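Local coordinates for yeast glycogen phosphorylase (Saccharomyces cerevisiae, PDB 1YGP), which belongs to the carbohydrate phosphorylases, enzymes of the GT-B fold, and holds pyridoxal-5'-phosphate in a pocket, at residues R94-V99 / G181-G186; Q615-F620 / D822-Y827; F757-L762 / L828-L833. All coordinates share one frame; numbering follows the deposited sequence.

Interaction 1: R94-V99 / G181-G186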
loop_
_atom_site.group_PDB
_atom_site.type_symbol
_atom_site.label_atom_id
_atom_site.label_comp_id
_atom_site.label_asym_id
_atom_site.label_seq_id
_atom_site.Cartn_x
_atom_site.Cartn_y
_atom_site.Cartn_z
ATOM N N ARG A 94 -9.700 20.980 -27.414
ATOM C CA ARG A 94 -9.380 22.331 -27.811
ATOM C C ARG A 94 -7.909 22.582 -28.058
ATOM O O ARG A 94 -7.541 23.662 -28.499
ATOM C CB ARG A 94 -9.867 23.329 -26.768
ATOM C CG ARG A 94 -11.383 23.434 -26.633
ATOM C CD ARG A 94 -11.691 24.743 -25.900
ATOM N NE ARG A 94 -13.060 24.840 -25.394
ATOM C CZ ARG A 94 -13.440 25.817 -24.549
ATOM N NH1 ARG A 94 -12.588 26.765 -24.131
ATOM N NH2 ARG A 94 -14.685 25.827 -24.071
ATOM N N ASP A 95 -7.040 21.625 -27.799
ATOM C CA ASP A 95 -5.594 21.750 -27.948
ATOM C C ASP A 95 -4.900 23.094 -27.661
ATOM O O ASP A 95 -4.217 23.652 -28.532
ATOM C CB ASP A 95 -5.252 21.307 -29.339
ATOM C CG ASP A 95 -4.022 20.427 -29.334
ATOM O OD1 ASP A 95 -2.955 20.846 -28.885
ATOM O OD2 ASP A 95 -4.143 19.310 -29.827
ATOM N N PRO A 96 -5.057 23.706 -26.478
ATOM C CA PRO A 96 -4.430 24.976 -26.178
ATOM C C PRO A 96 -2.963 24.763 -25.829
ATOM O O PRO A 96 -2.538 23.620 -25.632
ATOM C CB PRO A 96 -5.311 25.473 -25.071
ATOM C CG PRO A 96 -5.611 24.247 -24.268
ATOM C CD PRO A 96 -5.842 23.220 -25.345
ATOM N N LYS A 97 -2.156 25.818 -25.725
ATOM C CA LYS A 97 -0.788 25.638 -25.257
ATOM C C LYS A 97 -0.923 25.267 -23.773
ATOM O O LYS A 97 -1.785 25.816 -23.069
ATOM C CB LYS A 97 0.002 26.935 -25.396
ATOM C CG LYS A 97 1.463 26.780 -25.041
ATOM C CD LYS A 97 2.236 28.060 -25.214
ATOM C CE LYS A 97 3.690 27.655 -25.111
ATOM N NZ LYS A 97 4.568 28.796 -25.216
ATOM N N ARG A 98 -0.108 24.339 -23.295
ATOM C CA ARG A 98 -0.197 23.846 -21.942
ATOM C C ARG A 98 1.082 24.182 -21.214
ATOM O O ARG A 98 2.162 24.331 -21.799
ATOM C CB ARG A 98 -0.377 22.333 -21.915
ATOM C CG ARG A 98 -1.650 21.843 -22.564
ATOM C CD ARG A 98 -1.931 20.398 -22.186
ATOM N NE ARG A 98 -2.908 19.856 -23.115
ATOM C CZ ARG A 98 -3.845 18.977 -22.782
ATOM N NH1 ARG A 98 -3.986 18.505 -21.540
ATOM N NH2 ARG A 98 -4.647 18.536 -23.745
ATOM N N VAL A 99 0.939 24.258 -19.901
ATOM C CA VAL A 99 2.021 24.607 -19.003
ATOM C C VAL A 99 2.363 23.345 -18.223
ATOM O O VAL A 99 1.443 22.672 -17.760
ATOM C CB VAL A 99 1.554 25.690 -18.046
ATOM C CG1 VAL A 99 2.697 26.082 -17.142
ATOM C CG2 VAL A 99 1.033 26.866 -18.822
ATOM N N GLY A 181 -8.309 28.552 -14.848
ATOM C CA GLY A 181 -8.528 27.765 -16.054
ATOM C C GLY A 181 -7.308 27.776 -16.975
ATOM O O GLY A 181 -7.459 27.784 -18.195
ATOM N N ILE A 182 -6.089 27.838 -16.439
ATOM C CA ILE A 182 -4.859 27.831 -17.231
ATOM C C ILE A 182 -4.632 26.337 -17.467
ATOM O O ILE A 182 -4.697 25.592 -16.488
ATOM C CB ILE A 182 -3.660 28.456 -16.421
ATOM C CG1 ILE A 182 -3.799 29.958 -16.285
ATOM C CG2 ILE A 182 -2.353 28.117 -17.100
ATOM C CD1 ILE A 182 -3.660 30.727 -17.597
ATOM N N PRO A 183 -4.351 25.796 -18.656
ATOM C CA PRO A 183 -4.124 24.366 -18.835
ATOM C C PRO A 183 -2.761 23.916 -18.302
ATOM O O PRO A 183 -1.783 23.784 -19.047
ATOM C CB PRO A 183 -4.326 24.173 -20.335
ATOM C CG PRO A 183 -5.210 25.340 -20.713
ATOM C CD PRO A 183 -4.521 26.447 -19.942
ATOM N N ALA A 184 -2.663 23.714 -16.989
ATOM C CA ALA A 184 -1.416 23.268 -16.391
ATOM C C ALA A 184 -1.503 21.965 -15.588
ATOM O O ALA A 184 -2.521 21.624 -14.956
ATOM C CB ALA A 184 -0.869 24.333 -15.473
ATOM N N TRP A 185 -0.406 21.221 -15.678
ATOM C CA TRP A 185 -0.198 19.982 -14.988
ATOM C C TRP A 185 1.091 20.140 -14.206
ATOM O O TRP A 185 2.046 20.781 -14.680
ATOM C CB TRP A 185 -0.015 18.824 -15.948
ATOM C CG TRP A 185 -1.285 18.085 -16.318
ATOM C CD1 TRP A 185 -2.475 18.742 -16.428
ATOM C CD2 TRP A 185 -1.391 16.741 -16.582
ATOM N NE1 TRP A 185 -3.338 17.824 -16.765
ATOM C CE2 TRP A 185 -2.746 16.624 -16.867
ATOM C CE3 TRP A 185 -0.587 15.618 -16.626
ATOM C CZ2 TRP A 185 -3.322 15.397 -17.200
ATOM C CZ3 TRP A 185 -1.152 14.392 -16.955
ATOM C CH2 TRP A 185 -2.508 14.277 -17.240
ATOM N N GLY A 186 1.142 19.562 -13.007
ATOM C CA GLY A 186 2.365 19.554 -12.226
ATOM C C GLY A 186 2.941 18.141 -12.253
ATOM O O GLY A 186 2.167 17.188 -12.212
#
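Val99 and Ala184 form the parallel beta bridge that joins strands 98-102 and 184-189, neighbours in the middle of the large mixed sheet in the N-terminal part of this GT-B protein. The bonding is the usual parallel pattern, in which one residue reaches both neighbours of its partner: Val99 N donates to Pro183 O at 2.9 Å, and Val99 O accepts from Trp185 N at 3.1 Å. Both are close to straight, with angles at hydrogen of 170° and 162°. A backbone bond between Trp185 and Tyr101 carries the pairing onward.

Before the bridge the two chains run in from helix ends. Gly181 closes helix 165-179 in a Schellman motif, and Pro183 is the centre of an inverse gamma turn that leads into the strand. Pro183 directs its CB toward the other segment, and its ring CG meets Pro96 CG at 3.7 Å, while its CB touches the CG of Arg98, whose side chain crosses the proline at about a right angle.

The side chains of Val99 and Ala184 leave the sheet on one face, CB to CB 3.8 Å. CG2 of Val99, anti to the carbonyl carbon, is the branch that meets Ile182 CG2; Val875 and Trp873 cover this apolar patch. Trp185 is held elsewhere, by a hydrogen bond from NE1 to Gln88 OE1 and a cation-pi contact with Arg346. Along the bridge itself, Ala184 CA also approaches Val99 O, giving a CA-H...O contact of 3.2 Å.

Interaction 2: Q615-F620 / D822-Y827; sequences QQLNVF and DDFESY
Helices 615-634 and 820-840 of the Rossmann-like C-terminal domain of the GT-B fold cross here at -51°, their local axes 10.6 Å apart, with Leu617 and Phe824 the nearest pair of backbone positions. The contact turns on Leu617, whose CD2 touches two aromatic rings of the other helix. It reaches Phe824 CD1 at 3.7 Å, coming in at the ring edge near the ring plane, and stands equally close to CD2 of Tyr827; CD1 of Leu617 lies over one face of the tyrosine ring. Leu617 slides past both aromatic side chains in the opposite direction.

Phe824 extends farther along the first helix. CG is anti to its backbone N (chi1 -159°), and the ring reaches the backbone of Phe620: CE1 is 3.7 Å from Phe620 CB, and CZ is 3.5 Å from Phe620 O, which also sits at the ring edge. The ring of Phe620 itself turns away to pack on Val787 and Leu788 of helix 782-790.

At the other end Tyr827 passes obliquely across Asn618, amide and ring planes 71° apart, and brings OH to 3.3 Å from Asn618 OD1. This pair is a close approach only. Asp823 adds a salt bridge to Arg614, just before the first segment. The pyridoxal-5'-phosphate is about 13 Å from the Asn618 side chain.

Between these two segments the helices are joined by buried apolar and aromatic packing, while the polar ends bind the domain's parallel sheet: Asn618 ND2 is hydrogen-bonded to Gln605 OE1 of strand 601-606, and Tyr827 OH to Glu712 OE1 of strand 710-713.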
loop_
_atom_site.group_PDB
_atom_site.type_symbol
_atom_site.label_atom_id
_atom_site.label_comp_id
_atom_site.label_asym_id
_atom_site.label_seq_id
_atom_site.Cartn_x
_atom_site.Cartn_y
_atom_site.Cartn_z
ATOM N N GLN A 615 17.200 32.078 14.613
ATOM C CA GLN A 615 16.350 31.696 15.743
ATOM C C GLN A 615 17.138 31.970 17.036
ATOM O O GLN A 615 16.551 32.335 18.063
ATOM C CB GLN A 615 16.000 30.211 15.766
ATOM C CG GLN A 615 14.965 29.776 14.776
ATOM C CD GLN A 615 15.458 29.570 13.359
ATOM O OE1 GLN A 615 16.641 29.449 13.040
ATOM N NE2 GLN A 615 14.523 29.470 12.445
ATOM N N GLN A 616 18.481 31.859 17.005
ATOM C CA GLN A 616 19.288 32.101 18.188
ATOM C C GLN A 616 19.266 33.556 18.618
ATOM O O GLN A 616 19.318 33.806 19.825
ATOM C CB GLN A 616 20.752 31.662 17.989
ATOM C CG GLN A 616 21.680 32.412 17.054
ATOM C CD GLN A 616 21.467 32.147 15.584
ATOM O OE1 GLN A 616 20.427 31.657 15.165
ATOM N NE2 GLN A 616 22.428 32.459 14.739
ATOM N N LEU A 617 19.105 34.510 17.678
ATOM C CA LEU A 617 19.030 35.929 18.010
ATOM C C LEU A 617 17.739 36.075 18.811
ATOM O O LEU A 617 17.714 36.691 19.875
ATOM C CB LEU A 617 18.932 36.803 16.747
ATOM C CG LEU A 617 19.252 38.316 16.572
ATOM C CD1 LEU A 617 18.244 38.817 15.578
ATOM C CD2 LEU A 617 19.106 39.176 17.827
ATOM N N ASN A 618 16.664 35.451 18.348
ATOM C CA ASN A 618 15.369 35.530 19.002
ATOM C C ASN A 618 15.409 34.918 20.391
ATOM O O ASN A 618 14.890 35.522 21.340
ATOM C CB ASN A 618 14.362 34.814 18.139
ATOM C CG ASN A 618 12.935 34.828 18.644
ATOM O OD1 ASN A 618 12.592 35.431 19.654
ATOM N ND2 ASN A 618 12.027 34.151 17.969
ATOM N N VAL A 619 16.083 33.767 20.552
ATOM C CA VAL A 619 16.212 33.132 21.862
ATOM C C VAL A 619 17.075 34.016 22.779
ATOM O O VAL A 619 16.698 34.248 23.941
ATOM C CB VAL A 619 16.874 31.716 21.786
ATOM C CG1 VAL A 619 16.585 30.998 23.085
ATOM C CG2 VAL A 619 16.256 30.817 20.755
ATOM N N PHE A 620 18.200 34.577 22.302
ATOM C CA PHE A 620 19.035 35.443 23.128
ATOM C C PHE A 620 18.245 36.647 23.615
ATOM O O PHE A 620 18.408 37.105 24.753
ATOM C CB PHE A 620 20.265 35.910 22.348
ATOM C CG PHE A 620 21.210 34.778 21.983
ATOM C CD1 PHE A 620 21.204 33.564 22.668
ATOM C CD2 PHE A 620 22.072 34.937 20.900
ATOM C CE1 PHE A 620 22.046 32.520 22.261
ATOM C CE2 PHE A 620 22.910 33.894 20.497
ATOM C CZ PHE A 620 22.897 32.685 21.172
ATOM N N ASP A 822 25.696 42.513 16.332
ATOM C CA ASP A 822 25.455 43.794 15.684
ATOM C C ASP A 822 24.006 44.224 15.790
ATOM O O ASP A 822 23.683 45.368 16.143
ATOM C CB ASP A 822 25.865 43.705 14.220
ATOM C CG ASP A 822 27.313 43.235 14.097
ATOM O OD1 ASP A 822 28.233 44.043 14.248
ATOM O OD2 ASP A 822 27.518 42.046 13.872
ATOM N N ASP A 823 23.128 43.246 15.570
ATOM C CA ASP A 823 21.719 43.550 15.595
ATOM C C ASP A 823 21.086 43.415 16.965
ATOM O O ASP A 823 19.955 43.889 17.127
ATOM C CB ASP A 823 21.020 42.649 14.560
ATOM C CG ASP A 823 21.466 42.879 13.120
ATOM O OD1 ASP A 823 22.097 43.888 12.800
ATOM O OD2 ASP A 823 21.169 42.047 12.284
ATOM N N PHE A 824 21.777 42.899 17.991
ATOM C CA PHE A 824 21.122 42.620 19.267
ATOM C C PHE A 824 20.425 43.811 19.905
ATOM O O PHE A 824 19.231 43.751 20.224
ATOM C CB PHE A 824 22.113 42.048 20.290
ATOM C CG PHE A 824 21.374 41.301 21.402
ATOM C CD1 PHE A 824 20.552 40.210 21.082
ATOM C CD2 PHE A 824 21.481 41.718 22.735
ATOM C CE1 PHE A 824 19.835 39.550 22.091
ATOM C CE2 PHE A 824 20.756 41.043 23.728
ATOM C CZ PHE A 824 19.929 39.962 23.415
ATOM N N GLU A 825 21.124 44.936 20.020
ATOM C CA GLU A 825 20.546 46.112 20.637
ATOM C C GLU A 825 19.372 46.714 19.883
ATOM O O GLU A 825 18.388 47.129 20.495
ATOM C CB GLU A 825 21.657 47.136 20.824
ATOM C CG GLU A 825 22.329 47.005 22.196
ATOM C CD GLU A 825 21.330 47.141 23.346
ATOM O OE1 GLU A 825 20.680 48.188 23.459
ATOM O OE2 GLU A 825 21.191 46.190 24.119
ATOM N N SER A 826 19.448 46.704 18.552
ATOM C CA SER A 826 18.415 47.225 17.684
ATOM C C SER A 826 17.195 46.341 17.852
ATOM O O SER A 826 16.093 46.860 18.065
ATOM C CB SER A 826 18.940 47.197 16.251
ATOM O OG SER A 826 18.092 47.705 15.216
ATOM N N TYR A 827 17.377 45.014 17.810
ATOM C CA TYR A 827 16.312 44.038 18.002
ATOM C C TYR A 827 15.567 44.277 19.313
ATOM O O TYR A 827 14.333 44.392 19.350
ATOM C CB TYR A 827 16.934 42.643 17.976
ATOM C CG TYR A 827 15.933 41.517 18.166
ATOM C CD1 TYR A 827 14.917 41.317 17.226
ATOM C CD2 TYR A 827 16.033 40.690 19.279
ATOM C CE1 TYR A 827 13.996 40.292 17.400
ATOM C CE2 TYR A 827 15.116 39.659 19.454
ATOM C CZ TYR A 827 14.103 39.472 18.516
ATOM O OH TYR A 827 13.147 38.495 18.709
#

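Interaction 3: F757-L762 / L828-L833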
loop_
_atom_site.group_PDB
_atom_site.type_symbol
_atom_site.label_atom_id
_atom_site.label_comp_id
_atom_site.label_asym_id
_atom_site.label_seq_id
_atom_site.Cartn_x
_atom_site.Cartn_y
_atom_site.Cartn_z
ATOM N N PHE A 757 7.840 46.578 11.655
ATOM C CA PHE A 757 8.862 46.958 12.619
ATOM C C PHE A 757 10.173 46.448 12.074
ATOM O O PHE A 757 10.470 45.260 12.219
ATOM C CB PHE A 757 8.614 46.324 13.973
ATOM C CG PHE A 757 7.345 46.826 14.627
ATOM C CD1 PHE A 757 6.106 46.308 14.247
ATOM C CD2 PHE A 757 7.421 47.809 15.599
ATOM C CE1 PHE A 757 4.939 46.784 14.843
ATOM C CE2 PHE A 757 6.253 48.277 16.189
ATOM C CZ PHE A 757 5.015 47.770 15.815
ATOM N N LEU A 758 10.935 47.285 11.369
ATOM C CA LEU A 758 12.180 46.829 10.789
ATOM C C LEU A 758 13.330 47.255 11.672
ATOM O O LEU A 758 13.182 48.206 12.439
ATOM C CB LEU A 758 12.298 47.405 9.408
ATOM C CG LEU A 758 11.147 47.026 8.470
ATOM C CD1 LEU A 758 11.221 47.861 7.193
ATOM C CD2 LEU A 758 11.196 45.530 8.200
ATOM N N PHE A 759 14.452 46.552 11.636
ATOM C CA PHE A 759 15.590 46.869 12.471
ATOM C C PHE A 759 16.807 46.241 11.809
ATOM O O PHE A 759 16.727 45.652 10.719
ATOM C CB PHE A 759 15.414 46.278 13.849
ATOM C CG PHE A 759 15.553 44.753 13.880
ATOM C CD1 PHE A 759 14.497 43.944 13.451
ATOM C CD2 PHE A 759 16.751 44.161 14.315
ATOM C CE1 PHE A 759 14.648 42.556 13.452
ATOM C CE2 PHE A 759 16.886 42.776 14.310
ATOM C CZ PHE A 759 15.839 41.972 13.879
ATOM N N GLY A 760 17.912 46.345 12.552
ATOM C CA GLY A 760 19.163 45.701 12.203
ATOM C C GLY A 760 19.836 46.321 11.009
ATOM O O GLY A 760 19.351 47.249 10.352
ATOM N N ASN A 761 21.015 45.787 10.747
ATOM C CA ASN A 761 21.781 46.281 9.626
ATOM C C ASN A 761 21.208 45.854 8.306
ATOM O O ASN A 761 20.499 44.856 8.162
ATOM C CB ASN A 761 23.223 45.810 9.671
ATOM C CG ASN A 761 23.973 46.528 10.775
ATOM O OD1 ASN A 761 23.757 46.285 11.959
ATOM N ND2 ASN A 761 24.910 47.402 10.467
ATOM N N LEU A 762 21.570 46.746 7.396
ATOM C CA LEU A 762 21.264 46.684 5.986
ATOM C C LEU A 762 22.366 45.861 5.342
ATOM O O LEU A 762 23.466 45.800 5.899
ATOM C CB LEU A 762 21.302 48.074 5.386
ATOM C CG LEU A 762 20.700 49.251 6.136
ATOM C CD1 LEU A 762 21.201 50.527 5.504
ATOM C CD2 LEU A 762 19.194 49.187 6.113
ATOM N N LEU A 828 16.300 44.371 20.407
ATOM C CA LEU A 828 15.685 44.681 21.681
ATOM C C LEU A 828 14.949 46.038 21.683
ATOM O O LEU A 828 13.821 46.129 22.202
ATOM C CB LEU A 828 16.756 44.671 22.743
ATOM C CG LEU A 828 17.542 43.400 22.959
ATOM C CD1 LEU A 828 18.569 43.672 24.039
ATOM C CD2 LEU A 828 16.631 42.259 23.354
ATOM N N ALA A 829 15.490 47.086 21.058
ATOM C CA ALA A 829 14.826 48.378 20.993
ATOM C C ALA A 829 13.493 48.333 20.265
ATOM O O ALA A 829 12.484 48.890 20.704
ATOM C CB ALA A 829 15.701 49.374 20.279
ATOM N N THR A 830 13.444 47.609 19.159
ATOM C CA THR A 830 12.217 47.446 18.403
ATOM C C THR A 830 11.229 46.653 19.246
ATOM O O THR A 830 10.018 46.885 19.182
ATOM C CB THR A 830 12.488 46.682 17.127
ATOM O OG1 THR A 830 13.698 47.170 16.555
ATOM C CG2 THR A 830 11.337 46.847 16.162
ATOM N N HIS A 831 11.706 45.706 20.070
ATOM C CA HIS A 831 10.783 44.943 20.880
ATOM C C HIS A 831 10.136 45.783 21.955
ATOM O O HIS A 831 8.930 45.626 22.180
ATOM C CB HIS A 831 11.489 43.768 21.493
ATOM C CG HIS A 831 11.120 42.531 20.689
ATOM N ND1 HIS A 831 11.916 41.733 19.977
ATOM C CD2 HIS A 831 9.834 42.043 20.583
ATOM C CE1 HIS A 831 11.175 40.789 19.451
ATOM N NE2 HIS A 831 9.931 40.980 19.815
ATOM N N GLU A 832 10.896 46.711 22.548
ATOM C CA GLU A 832 10.352 47.687 23.490
ATOM C C GLU A 832 9.209 48.460 22.829
ATOM O O GLU A 832 8.133 48.606 23.425
ATOM C CB GLU A 832 11.459 48.635 23.906
ATOM C CG GLU A 832 11.514 48.721 25.417
ATOM C CD GLU A 832 12.844 49.237 25.944
ATOM O OE1 GLU A 832 13.769 48.433 26.065
ATOM O OE2 GLU A 832 12.949 50.429 26.240
ATOM N N LEU A 833 9.419 48.899 21.574
ATOM C CA LEU A 833 8.375 49.538 20.784
ATOM C C LEU A 833 7.136 48.678 20.608
ATOM O O LEU A 833 6.040 49.101 20.978
ATOM C CB LEU A 833 8.903 49.907 19.409
ATOM C CG LEU A 833 9.626 51.230 19.377
ATOM C CD1 LEU A 833 10.642 51.294 18.253
ATOM C CD2 LEU A 833 8.561 52.298 19.261
#
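Thr830 points its two branches at two phenylalanines of the facing strand. The methyl CG2, anti to the backbone N, reaches Phe757, 3.5 Å from CB and 4.1 Å from CD2, and sits at the edge of that ring, near its plane. The hydroxyl OG1 is turned to Phe759 and lies 3.3 Å from its CB. The threonine crosses Phe757 obliquely but Phe759 at about a right angle. OG1 takes its hydrogen bond inside its own helix, with Ser826 O, and meets the strand by packing alone.

The rings themselves part company. Phe757 has CG anti to the carbonyl carbon, and its CE2 comes to 4.5 Å from Leu833 CB, again near the ring plane; Val834 also touches this ring. Phe759 has its CG between the backbone N and the carbonyl carbon (chi1 71°), and its ring leads away from Thr830 to meet Tyr827, planes at about 50°.

Strand 757-759 is an edge strand of the six-stranded parallel sheet in the Rossmann-like C-terminal domain of the GT-B fold, bonded to strand 735-739 through Gly738 and Ile736. Helix 820-840 packs on it nearly antiparallel, at 163° with 8.7 Å between the local axes. Because strand residues alternate, Phe757 and Phe759 both direct CB toward this helix, whereas Leu758 between them points away. Ile737 of the neighbouring strand touches Phe759, Thr830 and His831, and the imidazole of His831 meets the Tyr827 ring edge-to-face.

How the interactions relate
Interaction 1 stands apart from the others, about 29 Å from interaction 2 between nearest atoms and on the opposite side of the chain's centre. It is buried, without an exposed touching residue, and joins strands inside a sheet, by backbone hydrogen bonds; interactions 2 and 3 rest on side-chain packing. These two share helix 820-840, which meets helix 615-634 through one set of residues and edge strand 757-759 through the next turns. They touch directly: Ser826 OG is 3.0 Å from Gly760 N and Asp823 OD1 the same distance from Asn761 N, both probable hydrogen bonds. The touching residues of interaction 2 are all buried, whereas interaction 3 runs out to the exposed Leu833.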